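Local coordinates for protein hydrogenase 2 maturation peptidase (PDB 5TTX) that probably acts as a maturation endopeptidase, trimming the precursor of a hydrogenase large subunit late in assembly of the enzyme, at residues T124-I129 with V151-E156; L32-S37 with V42-I47; K8-A13 with E156-E161; I129-K134 with S140-A145. All coordinates share one frame; numbering follows the deposited sequence.

Contact 1 of 4, residues T124-I129 with V151-E156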
loop_
_atom_site.group_PDB
_atom_site.type_symbol
_atom_site.label_atom_id
_atom_site.label_comp_id
_atom_site.label_asym_id
_atom_site.label_seq_id
_atom_site.Cartn_x
_atom_site.Cartn_y
_atom_site.Cartn_z
ATOM N N THR A 124 -24.756 -24.601 10.197
ATOM C CA THR A 124 -26.186 -24.888 10.128
ATOM C C THR A 124 -26.805 -24.547 11.487
ATOM O O THR A 124 -26.218 -24.827 12.536
ATOM C CB THR A 124 -26.458 -26.358 9.767
ATOM O OG1 THR A 124 -26.122 -26.601 8.402
ATOM C CG2 THR A 124 -27.952 -26.745 9.965
ATOM N N LEU A 125 -27.973 -23.909 11.472
ATOM C CA LEU A 125 -28.626 -23.493 12.708
ATOM C C LEU A 125 -30.043 -24.031 12.679
ATOM O O LEU A 125 -30.753 -23.870 11.679
ATOM C CB LEU A 125 -28.640 -21.973 12.906
ATOM C CG LEU A 125 -27.305 -21.270 13.088
ATOM C CD1 LEU A 125 -26.850 -20.649 11.747
ATOM C CD2 LEU A 125 -27.429 -20.232 14.142
ATOM N N ILE A 126 -30.412 -24.723 13.751
ATOM C CA ILE A 126 -31.735 -25.288 13.921
ATOM C C ILE A 126 -32.340 -24.631 15.153
ATOM O O ILE A 126 -31.879 -24.860 16.286
ATOM C CB ILE A 126 -31.679 -26.814 14.066
ATOM C CG1 ILE A 126 -31.215 -27.446 12.738
ATOM C CG2 ILE A 126 -33.021 -27.350 14.523
ATOM C CD1 ILE A 126 -30.764 -28.899 12.882
ATOM N N GLY A 127 -33.348 -23.796 14.938
ATOM C CA GLY A 127 -34.035 -23.117 16.017
ATOM C C GLY A 127 -35.388 -23.762 16.241
ATOM O O GLY A 127 -36.000 -24.289 15.302
ATOM N N CYS A 128 -35.851 -23.704 17.491
ATOM C CA CYS A 128 -37.143 -24.225 17.908
ATOM C C CYS A 128 -37.979 -23.123 18.548
ATOM O O CYS A 128 -37.506 -22.428 19.450
ATOM C CB CYS A 128 -36.963 -25.369 18.911
ATOM S SG CYS A 128 -38.533 -25.986 19.519
ATOM N N ILE A 129 -39.210 -22.942 18.076
ATOM C CA ILE A 129 -40.085 -21.952 18.701
ATOM C C ILE A 129 -40.533 -22.501 20.047
ATOM O O ILE A 129 -41.105 -23.589 20.090
ATOM C CB ILE A 129 -41.297 -21.628 17.835
ATOM C CG1 ILE A 129 -40.830 -21.076 16.481
ATOM C CG2 ILE A 129 -42.239 -20.634 18.586
ATOM C CD1 ILE A 129 -41.977 -20.723 15.546
ATOM N N VAL A 151 -33.548 -34.152 16.156
ATOM C CA VAL A 151 -32.601 -35.260 16.049
ATOM C C VAL A 151 -32.565 -35.778 14.613
ATOM O O VAL A 151 -31.495 -35.965 14.030
ATOM C CB VAL A 151 -32.966 -36.367 17.058
ATOM C CG1 VAL A 151 -32.319 -37.725 16.690
ATOM C CG2 VAL A 151 -32.546 -35.953 18.449
ATOM N N ASP A 152 -33.740 -35.971 14.013
ATOM C CA ASP A 152 -33.794 -36.391 12.619
ATOM C C ASP A 152 -33.116 -35.386 11.701
ATOM O O ASP A 152 -32.396 -35.782 10.771
ATOM C CB ASP A 152 -35.238 -36.613 12.182
ATOM C CG ASP A 152 -35.875 -37.806 12.868
ATOM O OD1 ASP A 152 -35.131 -38.670 13.407
ATOM O OD2 ASP A 152 -37.125 -37.872 12.864
ATOM N N LEU A 153 -33.344 -34.079 11.928
ATOM C CA LEU A 153 -32.708 -33.083 11.070
ATOM C C LEU A 153 -31.198 -33.161 11.191
ATOM O O LEU A 153 -30.478 -33.073 10.191
ATOM C CB LEU A 153 -33.172 -31.675 11.424
ATOM C CG LEU A 153 -34.520 -31.231 10.897
ATOM C CD1 LEU A 153 -34.773 -29.756 11.291
ATOM C CD2 LEU A 153 -34.574 -31.422 9.403
ATOM N N VAL A 154 -30.708 -33.332 12.415
ATOM C CA VAL A 154 -29.281 -33.517 12.648
ATOM C C VAL A 154 -28.767 -34.749 11.916
ATOM O O VAL A 154 -27.729 -34.710 11.239
ATOM C CB VAL A 154 -29.009 -33.613 14.155
ATOM C CG1 VAL A 154 -27.582 -34.079 14.403
ATOM C CG2 VAL A 154 -29.271 -32.278 14.792
ATOM N N LEU A 155 -29.469 -35.873 12.053
ATOM C CA LEU A 155 -28.966 -37.091 11.421
ATOM C C LEU A 155 -29.001 -36.969 9.903
ATOM O O LEU A 155 -28.086 -37.450 9.230
ATOM C CB LEU A 155 -29.758 -38.314 11.895
ATOM C CG LEU A 155 -29.591 -38.752 13.362
ATOM C CD1 LEU A 155 -30.462 -39.985 13.701
ATOM C CD2 LEU A 155 -28.136 -39.054 13.697
ATOM N N GLU A 156 -30.013 -36.295 9.347
ATOM C CA GLU A 156 -30.066 -36.167 7.894
ATOM C C GLU A 156 -28.959 -35.265 7.391
ATOM O O GLU A 156 -28.318 -35.569 6.380
ATOM C CB GLU A 156 -31.398 -35.615 7.435
ATOM C CG GLU A 156 -32.566 -36.522 7.682
ATOM C CD GLU A 156 -33.875 -35.774 7.545
ATOM O OE1 GLU A 156 -34.939 -36.422 7.660
ATOM O OE2 GLU A 156 -33.825 -34.540 7.315
#

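Contact 2 of 4, residues L32-S37 with V42-I47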
loop_
_atom_site.group_PDB
_atom_site.type_symbol
_atom_site.label_atom_id
_atom_site.label_comp_id
_atom_site.label_asym_id
_atom_site.label_seq_id
_atom_site.Cartn_x
_atom_site.Cartn_y
_atom_site.Cartn_z
ATOM N N LEU A 32 -30.320 -36.385 23.689
ATOM C CA LEU A 32 -30.779 -37.467 22.822
ATOM C C LEU A 32 -29.637 -38.018 21.983
ATOM O O LEU A 32 -29.443 -39.237 21.910
ATOM C CB LEU A 32 -31.922 -36.989 21.931
ATOM C CG LEU A 32 -33.241 -36.716 22.649
ATOM C CD1 LEU A 32 -34.258 -36.168 21.647
ATOM C CD2 LEU A 32 -33.786 -38.013 23.344
ATOM N N LEU A 33 -28.854 -37.132 21.360
ATOM C CA LEU A 33 -27.750 -37.567 20.499
ATOM C C LEU A 33 -26.690 -38.329 21.288
ATOM O O LEU A 33 -26.233 -39.393 20.863
ATOM C CB LEU A 33 -27.137 -36.359 19.795
ATOM C CG LEU A 33 -28.069 -35.715 18.773
ATOM C CD1 LEU A 33 -27.503 -34.395 18.297
ATOM C CD2 LEU A 33 -28.278 -36.665 17.590
ATOM N N SER A 34 -26.302 -37.807 22.457
ATOM C CA SER A 34 -25.334 -38.496 23.307
ATOM C C SER A 34 -25.779 -39.890 23.708
ATOM O O SER A 34 -24.932 -40.707 24.075
ATOM C CB SER A 34 -25.054 -37.696 24.579
ATOM O OG SER A 34 -24.339 -36.502 24.269
ATOM N N SER A 35 -27.069 -40.193 23.683
ATOM C CA SER A 35 -27.467 -41.541 24.049
ATOM C C SER A 35 -27.617 -42.456 22.838
ATOM O O SER A 35 -27.872 -43.645 23.011
ATOM C CB SER A 35 -28.762 -41.528 24.879
ATOM O OG SER A 35 -29.917 -41.410 24.070
HETATM N N MSE A 36 -27.470 -41.939 21.627
HETATM C CA MSE A 36 -27.456 -42.813 20.470
HETATM C C MSE A 36 -26.016 -43.163 20.208
HETATM O O MSE A 36 -25.121 -42.699 20.906
HETATM C CB MSE A 36 -28.092 -42.150 19.265
HETATM C CG MSE A 36 -29.445 -41.578 19.578
HETATM SE SE MSE A 36 -30.114 -40.476 18.130
HETATM C CE MSE A 36 -31.053 -41.870 17.111
ATOM N N SER A 37 -25.767 -43.974 19.208
ATOM C CA SER A 37 -24.415 -44.475 18.988
ATOM C C SER A 37 -23.902 -43.779 17.738
ATOM O O SER A 37 -24.056 -44.277 16.624
ATOM C CB SER A 37 -24.395 -46.002 18.862
ATOM O OG SER A 37 -25.121 -46.600 19.926
ATOM N N VAL A 42 -18.227 -37.241 15.466
ATOM C CA VAL A 42 -19.256 -36.290 15.862
ATOM C C VAL A 42 -19.072 -35.940 17.334
ATOM O O VAL A 42 -18.996 -36.831 18.184
ATOM C CB VAL A 42 -20.653 -36.875 15.614
ATOM C CG1 VAL A 42 -21.730 -35.904 16.099
ATOM C CG2 VAL A 42 -20.816 -37.174 14.150
ATOM N N ASP A 43 -18.992 -34.644 17.643
ATOM C CA ASP A 43 -19.059 -34.166 19.023
ATOM C C ASP A 43 -20.418 -33.512 19.236
ATOM O O ASP A 43 -20.679 -32.432 18.697
ATOM C CB ASP A 43 -17.963 -33.152 19.335
ATOM C CG ASP A 43 -16.660 -33.786 19.655
ATOM O OD1 ASP A 43 -15.753 -33.022 20.042
ATOM O OD2 ASP A 43 -16.525 -35.028 19.503
ATOM N N ALA A 44 -21.282 -34.161 20.010
ATOM C CA ALA A 44 -22.533 -33.561 20.473
ATOM C C ALA A 44 -22.245 -32.914 21.819
ATOM O O ALA A 44 -22.002 -33.612 22.794
ATOM C CB ALA A 44 -23.633 -34.612 20.598
ATOM N N ARG A 45 -22.235 -31.585 21.874
ATOM C CA ARG A 45 -21.731 -30.880 23.046
ATOM C C ARG A 45 -22.799 -29.943 23.593
ATOM O O ARG A 45 -23.396 -29.148 22.848
ATOM C CB ARG A 45 -20.440 -30.110 22.717
ATOM C CG ARG A 45 -19.163 -30.871 23.126
ATOM C CD ARG A 45 -17.854 -30.195 22.673
ATOM N NE ARG A 45 -17.678 -28.835 23.200
ATOM C CZ ARG A 45 -16.781 -27.962 22.739
ATOM N NH1 ARG A 45 -16.682 -26.748 23.272
ATOM N NH2 ARG A 45 -15.978 -28.300 21.738
ATOM N N ASP A 46 -23.032 -30.042 24.892
ATOM C CA ASP A 46 -23.995 -29.199 25.597
ATOM C C ASP A 46 -23.278 -27.913 25.997
ATOM O O ASP A 46 -22.573 -27.862 27.008
ATOM C CB ASP A 46 -24.553 -29.961 26.796
ATOM C CG ASP A 46 -25.425 -29.109 27.694
ATOM O OD1 ASP A 46 -25.754 -27.952 27.341
ATOM O OD2 ASP A 46 -25.792 -29.618 28.770
ATOM N N ILE A 47 -23.451 -26.871 25.193
ATOM C CA ILE A 47 -22.796 -25.590 25.446
ATOM C C ILE A 47 -23.533 -24.778 26.512
ATOM O O ILE A 47 -22.919 -23.927 27.177
ATOM C CB ILE A 47 -22.689 -24.862 24.096
ATOM C CG1 ILE A 47 -21.866 -25.718 23.127
ATOM C CG2 ILE A 47 -22.075 -23.484 24.223
ATOM C CD1 ILE A 47 -20.417 -25.878 23.528
#

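Contact 3 of 4, residues K8-A13 with E156-E161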
loop_
_atom_site.group_PDB
_atom_site.type_symbol
_atom_site.label_atom_id
_atom_site.label_comp_id
_atom_site.label_asym_id
_atom_site.label_seq_id
_atom_site.Cartn_x
_atom_site.Cartn_y
_atom_site.Cartn_z
ATOM N N LYS A 8 -12.568 -35.822 15.716
ATOM C CA LYS A 8 -13.082 -34.524 16.151
ATOM C C LYS A 8 -13.389 -33.655 14.931
ATOM O O LYS A 8 -12.687 -32.685 14.661
ATOM C CB LYS A 8 -12.064 -33.832 17.067
ATOM C CG LYS A 8 -12.595 -32.624 17.844
ATOM C CD LYS A 8 -11.445 -31.787 18.414
ATOM C CE LYS A 8 -11.930 -30.418 18.893
ATOM N NZ LYS A 8 -10.809 -29.466 19.165
ATOM N N ARG A 9 -14.439 -33.998 14.194
ATOM C CA ARG A 9 -14.685 -33.375 12.896
ATOM C C ARG A 9 -15.989 -32.605 12.811
ATOM O O ARG A 9 -16.017 -31.531 12.205
ATOM C CB ARG A 9 -14.652 -34.434 11.792
ATOM C CG ARG A 9 -13.268 -34.907 11.477
ATOM C CD ARG A 9 -12.591 -33.968 10.484
ATOM N NE ARG A 9 -11.142 -34.162 10.418
ATOM C CZ ARG A 9 -10.357 -33.611 9.495
ATOM N NH1 ARG A 9 -10.879 -32.834 8.548
ATOM N NH2 ARG A 9 -9.046 -33.840 9.512
ATOM N N VAL A 10 -17.074 -33.121 13.377
ATOM C CA VAL A 10 -18.371 -32.459 13.342
ATOM C C VAL A 10 -18.764 -32.078 14.762
ATOM O O VAL A 10 -18.623 -32.888 15.683
ATOM C CB VAL A 10 -19.458 -33.346 12.718
ATOM C CG1 VAL A 10 -20.837 -32.692 12.911
ATOM C CG2 VAL A 10 -19.160 -33.578 11.254
ATOM N N LEU A 11 -19.238 -30.843 14.931
ATOM C CA LEU A 11 -19.717 -30.330 16.203
ATOM C C LEU A 11 -21.217 -30.150 16.102
ATOM O O LEU A 11 -21.695 -29.438 15.213
ATOM C CB LEU A 11 -19.057 -28.996 16.567
ATOM C CG LEU A 11 -19.752 -28.269 17.746
ATOM C CD1 LEU A 11 -19.659 -29.099 19.005
ATOM C CD2 LEU A 11 -19.184 -26.850 18.008
ATOM N N VAL A 12 -21.961 -30.791 16.996
ATOM C CA VAL A 12 -23.374 -30.473 17.190
ATOM C C VAL A 12 -23.510 -29.820 18.557
ATOM O O VAL A 12 -23.247 -30.462 19.589
ATOM C CB VAL A 12 -24.265 -31.717 17.075
ATOM C CG1 VAL A 12 -25.744 -31.344 17.181
ATOM C CG2 VAL A 12 -23.973 -32.486 15.785
ATOM N N ALA A 13 -23.934 -28.550 18.566
ATOM C CA ALA A 13 -23.892 -27.703 19.755
ATOM C C ALA A 13 -25.298 -27.342 20.191
ATOM O O ALA A 13 -26.040 -26.707 19.438
ATOM C CB ALA A 13 -23.082 -26.426 19.499
ATOM N N GLU A 156 -30.013 -36.295 9.347
ATOM C CA GLU A 156 -30.066 -36.167 7.894
ATOM C C GLU A 156 -28.959 -35.265 7.391
ATOM O O GLU A 156 -28.318 -35.569 6.380
ATOM C CB GLU A 156 -31.398 -35.615 7.435
ATOM C CG GLU A 156 -32.566 -36.522 7.682
ATOM C CD GLU A 156 -33.875 -35.774 7.545
ATOM O OE1 GLU A 156 -34.939 -36.422 7.660
ATOM O OE2 GLU A 156 -33.825 -34.540 7.315
ATOM N N ALA A 157 -28.733 -34.150 8.088
ATOM C CA ALA A 157 -27.666 -33.232 7.725
ATOM C C ALA A 157 -26.325 -33.935 7.652
ATOM O O ALA A 157 -25.481 -33.573 6.831
ATOM C CB ALA A 157 -27.591 -32.096 8.744
ATOM N N LEU A 158 -26.117 -34.942 8.493
ATOM C CA LEU A 158 -24.855 -35.657 8.585
ATOM C C LEU A 158 -24.829 -36.940 7.768
ATOM O O LEU A 158 -23.795 -37.617 7.740
ATOM C CB LEU A 158 -24.543 -35.975 10.053
ATOM C CG LEU A 158 -24.351 -34.747 10.944
ATOM C CD1 LEU A 158 -24.136 -35.125 12.415
ATOM C CD2 LEU A 158 -23.172 -33.944 10.411
ATOM N N GLY A 159 -25.926 -37.302 7.112
ATOM C CA GLY A 159 -25.939 -38.545 6.365
ATOM C C GLY A 159 -26.093 -39.796 7.199
ATOM O O GLY A 159 -25.851 -40.894 6.692
ATOM N N LEU A 160 -26.522 -39.670 8.455
ATOM C CA LEU A 160 -26.621 -40.784 9.385
ATOM C C LEU A 160 -28.038 -41.312 9.554
ATOM O O LEU A 160 -28.250 -42.225 10.364
ATOM C CB LEU A 160 -26.069 -40.359 10.746
ATOM C CG LEU A 160 -24.598 -39.959 10.725
ATOM C CD1 LEU A 160 -24.196 -39.435 12.079
ATOM C CD2 LEU A 160 -23.702 -41.148 10.308
ATOM N N GLU A 161 -29.010 -40.767 8.823
ATOM C CA GLU A 161 -30.405 -41.186 8.973
ATOM C C GLU A 161 -30.628 -42.540 8.321
ATOM O O GLU A 161 -30.087 -43.544 8.776
ATOM C CB GLU A 161 -31.367 -40.140 8.384
ATOM C CG GLU A 161 -31.555 -40.210 6.882
ATOM C CD GLU A 161 -30.417 -39.559 6.096
ATOM O OE1 GLU A 161 -29.292 -39.405 6.634
ATOM O OE2 GLU A 161 -30.658 -39.197 4.924
#

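Contact 4 of 4, residues I129-K134 with S140-A145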
loop_
_atom_site.group_PDB
_atom_site.type_symbol
_atom_site.label_atom_id
_atom_site.label_comp_id
_atom_site.label_asym_id
_atom_site.label_seq_id
_atom_site.Cartn_x
_atom_site.Cartn_y
_atom_site.Cartn_z
ATOM N N ILE A 129 -39.210 -22.942 18.076
ATOM C CA ILE A 129 -40.085 -21.952 18.701
ATOM C C ILE A 129 -40.533 -22.501 20.047
ATOM O O ILE A 129 -41.105 -23.589 20.090
ATOM C CB ILE A 129 -41.297 -21.628 17.835
ATOM C CG1 ILE A 129 -40.830 -21.076 16.481
ATOM C CG2 ILE A 129 -42.239 -20.634 18.586
ATOM C CD1 ILE A 129 -41.977 -20.723 15.546
ATOM N N PRO A 130 -40.293 -21.799 21.153
ATOM C CA PRO A 130 -40.681 -22.320 22.464
ATOM C C PRO A 130 -42.165 -22.151 22.716
ATOM O O PRO A 130 -42.875 -21.403 22.032
ATOM C CB PRO A 130 -39.887 -21.447 23.433
ATOM C CG PRO A 130 -39.930 -20.095 22.758
ATOM C CD PRO A 130 -39.715 -20.443 21.261
ATOM N N ARG A 131 -42.630 -22.873 23.725
ATOM C CA ARG A 131 -43.910 -22.531 24.305
ATOM C C ARG A 131 -43.718 -21.557 25.444
ATOM O O ARG A 131 -44.372 -20.514 25.508
ATOM C CB ARG A 131 -44.633 -23.773 24.835
ATOM C CG ARG A 131 -45.928 -23.381 25.552
ATOM C CD ARG A 131 -46.513 -24.511 26.423
ATOM N NE ARG A 131 -47.707 -24.022 27.098
ATOM C CZ ARG A 131 -48.397 -24.699 28.026
ATOM N NH1 ARG A 131 -48.015 -25.906 28.399
ATOM N NH2 ARG A 131 -49.476 -24.153 28.581
ATOM N N SER A 132 -42.810 -21.886 26.348
ATOM C CA SER A 132 -42.601 -21.064 27.520
ATOM C C SER A 132 -41.129 -21.079 27.910
ATOM O O SER A 132 -40.468 -22.133 27.900
ATOM C CB SER A 132 -43.477 -21.574 28.675
ATOM O OG SER A 132 -42.956 -21.121 29.889
ATOM N N LEU A 133 -40.633 -19.892 28.252
ATOM C CA LEU A 133 -39.279 -19.673 28.750
ATOM C C LEU A 133 -39.280 -19.353 30.234
ATOM O O LEU A 133 -38.243 -18.960 30.783
ATOM C CB LEU A 133 -38.606 -18.539 27.966
ATOM C CG LEU A 133 -38.569 -18.785 26.447
ATOM C CD1 LEU A 133 -38.285 -17.487 25.619
ATOM C CD2 LEU A 133 -37.580 -19.920 26.089
ATOM N N LYS A 134 -40.433 -19.458 30.880
ATOM C CA LYS A 134 -40.496 -19.274 32.315
ATOM C C LYS A 134 -39.571 -20.285 32.998
ATOM O O LYS A 134 -39.301 -21.362 32.451
ATOM C CB LYS A 134 -41.934 -19.432 32.802
ATOM C CG LYS A 134 -42.827 -18.216 32.488
ATOM C CD LYS A 134 -44.238 -18.388 33.078
ATOM C CE LYS A 134 -45.002 -19.559 32.419
ATOM N NZ LYS A 134 -45.264 -19.429 30.933
ATOM N N SER A 140 -41.923 -28.095 27.595
ATOM C CA SER A 140 -43.303 -28.276 27.184
ATOM C C SER A 140 -43.444 -29.534 26.324
ATOM O O SER A 140 -42.492 -30.040 25.726
ATOM C CB SER A 140 -43.790 -27.075 26.366
ATOM O OG SER A 140 -42.973 -26.915 25.190
ATOM N N GLU A 141 -44.672 -30.025 26.271
ATOM C CA GLU A 141 -45.042 -31.124 25.401
ATOM C C GLU A 141 -44.550 -30.887 23.965
ATOM O O GLU A 141 -43.959 -31.776 23.342
ATOM C CB GLU A 141 -46.568 -31.270 25.481
ATOM C CG GLU A 141 -47.105 -32.567 24.989
ATOM C CD GLU A 141 -48.504 -32.847 25.500
ATOM O OE1 GLU A 141 -49.204 -31.889 25.918
ATOM O OE2 GLU A 141 -48.893 -34.041 25.488
ATOM N N GLU A 142 -44.753 -29.672 23.442
ATOM C CA GLU A 142 -44.398 -29.382 22.057
ATOM C C GLU A 142 -42.895 -29.437 21.845
ATOM O O GLU A 142 -42.419 -30.034 20.873
ATOM C CB GLU A 142 -44.929 -28.012 21.634
ATOM C CG GLU A 142 -46.437 -27.951 21.592
ATOM C CD GLU A 142 -47.007 -27.332 22.870
ATOM O OE1 GLU A 142 -47.973 -26.542 22.756
ATOM O OE2 GLU A 142 -46.484 -27.634 23.981
ATOM N N VAL A 143 -42.131 -28.827 22.743
ATOM C CA VAL A 143 -40.710 -28.705 22.465
ATOM C C VAL A 143 -40.005 -30.016 22.745
ATOM O O VAL A 143 -39.046 -30.377 22.048
ATOM C CB VAL A 143 -40.110 -27.529 23.246
ATOM C CG1 VAL A 143 -38.586 -27.526 23.138
ATOM C CG2 VAL A 143 -40.713 -26.196 22.732
ATOM N N GLU A 144 -40.504 -30.778 23.709
ATOM C CA GLU A 144 -40.049 -32.148 23.854
ATOM C C GLU A 144 -40.231 -32.924 22.558
ATOM O O GLU A 144 -39.327 -33.647 22.127
ATOM C CB GLU A 144 -40.790 -32.854 24.988
ATOM C CG GLU A 144 -40.682 -34.385 24.830
ATOM C CD GLU A 144 -40.323 -35.121 26.099
ATOM O OE1 GLU A 144 -40.678 -34.652 27.208
ATOM O OE2 GLU A 144 -39.690 -36.195 25.973
ATOM N N ALA A 145 -41.415 -32.833 21.943
ATOM C CA ALA A 145 -41.600 -33.573 20.702
ATOM C C ALA A 145 -40.681 -33.025 19.615
ATOM O O ALA A 145 -40.200 -33.786 18.758
ATOM C CB ALA A 145 -43.064 -33.552 20.268
#

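Contact 1 of 4, residues T124-I129 with V151-E156
I126 meets L153 and V154 with branched aliphatic groups alone; neither a ring nor an amide or carboxylate plane belongs to the interface, so its shape is set by methyl and methylene surfaces. The touching atom of the strand is the delta methyl of I126, which lies 4.0 Å from L153 CB on one turn of the helix. On its other contact the same CD1 comes 4.2 Å from V154 CG2. The I126 side chain runs obliquely across that of L153 and at roughly a right angle to that of V154. Its reach follows from the torsions: with CG1 anti to the carbonyl carbon and chi2 extended at 164°, CD1 is carried out from the strand toward the helix. The backbones can therefore stay 8.4 Å apart, measured from I126 CA to L153 CA. This is helix-on-sheet packing in an alpha/beta fold, strand 122-128 packed against the C-terminal helix 141-158. I126 also packs on I65 and L67 of strand 63-69, while V154 turns to L33 of helix 25-34. With 111 Å² buried and only carbon atoms meeting, the contact implies cohesion by shape and exclusion of water, without directional bonding.

Contact 2 of 4, residues L32-S37 with V42-I47
L33 makes the first contact, its CB lying 4.0 Å from A44 CB on strand 42-48. Only the root of the leucine does this touching: CG is anti to the carbonyl carbon (chi1 -68°), and the branched end packs on V12 of strand 10-15. S34 follows, with OG 4.2 Å from A44 CB and 4.0 Å from A44 O. That hydroxyl is already hydrogen-bonded to V30 O one turn back, so it has a partner of its own beside the methyl. S35 turns back on its own segment, and both its OG and its backbone N bond to L32 O from the same face of that carbonyl, at 3.1 Å for S35 OG. M36, a selenomethionine, then swings over to V151 of the C-terminal helix. The elements joined are the helix and second strand of a beta-alpha-beta unit, strand 10-15, helix 25-34 and strand 42-48. Across the pair, S34 CA and A44 CA stand 6.3 Å apart, a short spacing made possible by the lone methyl of A44. The chemistry is thus close apolar packing, with both serine hydroxyls bonded to backbone carbonyls a few residues earlier in the chain, S34 to V30 O and S35 to L32 O.

Contact 3 of 4, residues K8-A13 with E156-E161
V10 and L158 point their side chains at each other and meet tip to tip, the valine from strand 10-15 and the leucine from the last turn of the C-terminal helix. The closest pair is V10 CG1 to L158 CD2, at 3.6 Å, a snug methyl-to-methyl approach. L158 CD2 is also 4.1 Å from V10 CG2, so this leucine methyl faces the fork of the valine. The other branch is shared between two valines: L158 CD1 lies 4.1 Å from V10 CG1 and, a little farther, 4.3 Å from V12 CG2, two residues on and on the same face of the sheet. The leucine torsion sets this division, for with chi2 at 176° CD1 is anti to CA, while CD2 branches off to the side and comes nearest to V10. The tip-to-tip approach also accounts for the wide backbone spacing, 8.7 Å from V10 CA to L158 CA. Immediately beyond the contact the helix stops in a Schellman motif: G159, at positive phi (77°), donates its N to E156 O at 3.0 Å, and L160 N turns back to L155 O. V12 packs in addition on V42 of strand 42-48. Around this apolar meeting, L158 also touches K63 and V12 touches L67, both of strand 63-69, while A157 rests on I65, so the end of helix 141-158 lies across strands 10-15 and 63-69.

Contact 4 of 4, residues I129-K134 with S140-A145
R131 lies against S140, the N-cap residue of helix 141-158, where a loop folds back on the start of the helix that follows it. Followed outward, R131 CB meets S140 OG at 3.6 Å and S140 CB at nearly the same distance. CG is anti to the backbone N (chi1 175°), and the chain stays extended to NE, so that CD passes alongside S140 CB at 3.7 Å. The same CD comes 4.0 Å from E142 OE2. Beyond it the guanidinium does not close on that carboxylate: R131 NE remains 4.9 Å from E142 OE2 and the two planes are 53° apart, consistent with a loose electrostatic attraction. S140 OG accepts from V143 N at 3.2 Å, which is the capping bond of the first turn. With an alanine here, V143 N would probably lose its capping acceptor and that turn could fray, while the surface against R131 CB would be thinned. The loop's placement is reinforced by D22, whose carboxylate takes hydrogen bonds from the backbone N of R131, S132 and S140. Within the first turn, V143 packs on the loop backbone: its CG2 touches P130 CA at 3.9 Å and sits 3.7 Å from I129 O.

From the N terminus, contact 3 opens first, on strand 10-15, and closes last, at the end of helix 141-158, enclosing the other three. Within it contact 2 closes early, completing the short return from helix 25-34 to strand 42-48. Contact 1 opens later on strand 122-128 and holds contact 4 inside it; they share I129, and contact 4 closes at the start of the C-terminal helix before contact 1 closes farther along. None of the loops cross. Contacts 1 and 3 share E156 and lay that helix on the sheet, while V151 and V154 join it to helix 25-34 of contact 2. Contact 4, about 24 Å centre to centre from contact 3, lies at the N-terminal end of the helix.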